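Thiamine-phosphate synthase (Pyrococcus furiosus, PDB 1XI3) probably condenses a thiazole phosphate with hydroxymethylpyrimidine pyrophosphate to form thiamine monophosphate, using one magnesium ion per subunit. Local coordinates at residues G169-D174 against D185-I190. Numbering follows the deposited sequence.
With SO4 (sulfate ion), chain C.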
# COMPACT_ATOMS: atom_id res chain seq x y z
N GLY A 169 1.47 23.93 3.09
CA GLY A 169 2.42 24.26 2.05
C GLY A 169 3.14 25.56 2.29
O GLY A 169 2.55 26.64 2.18
N GLY A 170 4.41 25.47 2.65
CA GLY A 170 5.23 26.65 2.86
C GLY A 170 4.93 27.44 4.12
O GLY A 170 5.32 28.63 4.23
N ILE A 171 4.28 26.79 5.09
CA ILE A 171 3.84 27.47 6.30
C ILE A 171 4.92 27.45 7.36
O ILE A 171 5.56 26.44 7.61
CB ILE A 171 2.53 26.88 6.87
CG1 ILE A 171 1.42 26.90 5.80
CG2 ILE A 171 2.08 27.64 8.10
CD1 ILE A 171 0.15 26.09 6.17
N ASN A 172 5.11 28.60 8.00
CA ASN A 172 6.05 28.71 9.08
C ASN A 172 5.65 29.81 10.05
O ASN A 172 4.61 30.39 9.90
CB ASN A 172 7.47 28.91 8.53
CG ASN A 172 7.59 30.15 7.67
OD1 ASN A 172 7.14 31.24 8.06
ND2 ASN A 172 8.16 30.00 6.49
N LYS A 173 6.47 30.04 11.07
CA LYS A 173 6.09 30.97 12.15
C LYS A 173 5.91 32.41 11.67
O LYS A 173 5.19 33.17 12.29
CB LYS A 173 7.11 30.94 13.30
CG LYS A 173 8.50 31.38 12.91
CD LYS A 173 9.40 31.54 14.14
CE LYS A 173 10.55 30.57 14.12
NZ LYS A 173 11.33 30.64 15.39
N ASP A 174 6.54 32.74 10.56
CA ASP A 174 6.45 34.08 9.98
C ASP A 174 5.17 34.34 9.19
O ASP A 174 4.78 35.48 9.07
CB ASP A 174 7.67 34.35 9.10
CG ASP A 174 9.00 34.35 9.89
OD1 ASP A 174 9.01 34.69 11.09
OD2 ASP A 174 10.04 33.99 9.30
N ASP A 185 -9.14 25.67 10.12
CA ASP A 185 -9.18 25.02 11.42
C ASP A 185 -7.81 24.65 11.96
O ASP A 185 -7.67 24.30 13.12
CB ASP A 185 -10.09 23.83 11.31
CG ASP A 185 -11.47 24.23 10.83
OD1 ASP A 185 -11.80 24.10 9.61
OD2 ASP A 185 -12.20 24.82 11.67
N GLY A 186 -6.78 24.68 11.10
CA GLY A 186 -5.47 24.28 11.48
C GLY A 186 -4.46 24.52 10.40
O GLY A 186 -4.80 24.87 9.26
N ILE A 187 -3.20 24.34 10.77
CA ILE A 187 -2.08 24.39 9.84
C ILE A 187 -1.29 23.10 9.88
O ILE A 187 -1.08 22.52 10.93
CB ILE A 187 -1.18 25.60 10.08
CG1 ILE A 187 -0.64 25.60 11.54
CG2 ILE A 187 -1.95 26.86 9.80
CD1 ILE A 187 0.48 26.61 11.80
N ALA A 188 -0.87 22.66 8.68
CA ALA A 188 -0.03 21.51 8.51
C ALA A 188 1.36 21.98 8.13
O ALA A 188 1.52 22.81 7.23
CB ALA A 188 -0.59 20.57 7.45
N VAL A 189 2.35 21.43 8.82
CA VAL A 189 3.73 21.79 8.60
C VAL A 189 4.61 20.56 8.43
O VAL A 189 4.39 19.52 9.06
CB VAL A 189 4.27 22.68 9.74
CG1 VAL A 189 3.56 24.04 9.72
CG2 VAL A 189 4.12 22.01 11.08
N ILE A 190 5.64 20.71 7.59
CA ILE A 190 6.70 19.71 7.46
C ILE A 190 8.02 20.41 7.80
O ILE A 190 8.55 20.24 8.89
CB ILE A 190 6.73 19.08 6.04
CG1 ILE A 190 5.30 18.66 5.63
CG2 ILE A 190 7.72 17.90 6.04
CD1 ILE A 190 5.23 17.74 4.39
S SO4 C . 6.33 22.62 3.95
O1 SO4 C . 6.91 23.98 3.93
O2 SO4 C . 7.50 21.77 4.09
O3 SO4 C . 5.44 22.47 5.11
O4 SO4 C . 5.51 22.53 2.78
O HOH W 1 3.17 23.85 5.34
O HOH W 2 6.45 23.90 7.14
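I171 lies over strand 186-189 and carries the apolar part of this buried contact. Its CG1 sits beside the backbone N, anti to the carbonyl carbon (chi1 -56°), and the branch ends with CD1 3.7 Å from the carbonyl O of A188. The other branch, CG2, meets I187 CD1 at 4.2 Å, the two side chains crossing obliquely. V189 CG1 lies 3.8 Å from the backbone O of I171 and also touches I171 CB. Branched aliphatic residues suit this place: both branches of I171 meet I187, CG2 at CD1 and CD1 near CB, and I187 continues the apolar layer onto V179 of helix 176-180 and L206 of helix 199-214.

No direct hydrogen bond joins the segments; water and a sulfate do. One water accepts from the N atoms of G169 and I171 and donates to A188 O (2.7 Å) and to sulfate O3. A second donates to I171 O and to the same sulfate oxygen.

The fold is a TIM barrel; the loop following its seventh strand, 165-168, here meets the eighth, 186-189, near the C-terminal rim, where enzymes of this fold commonly bind phosphate. The sulfate, probably from the crystallisation liquor, receives G170 N on O4 at 3.1 Å in a nearly straight bond (171°) and I190 N on O3 at 3.0 Å; S191 OG binds it too. G170, I190 and S191 are predicted to bind the thiazole phosphate substrate, consistent with the sulfate marking its phosphate position. I190 is the N-cap residue of helix 191-194, whose dipole would favour an anion here. G169 and G170 have positive phi, readily adopted by glycine.

After I171, N172 OD1 accepts from D174 N at 3.0 Å, an Asx turn suited to the short Asn amide.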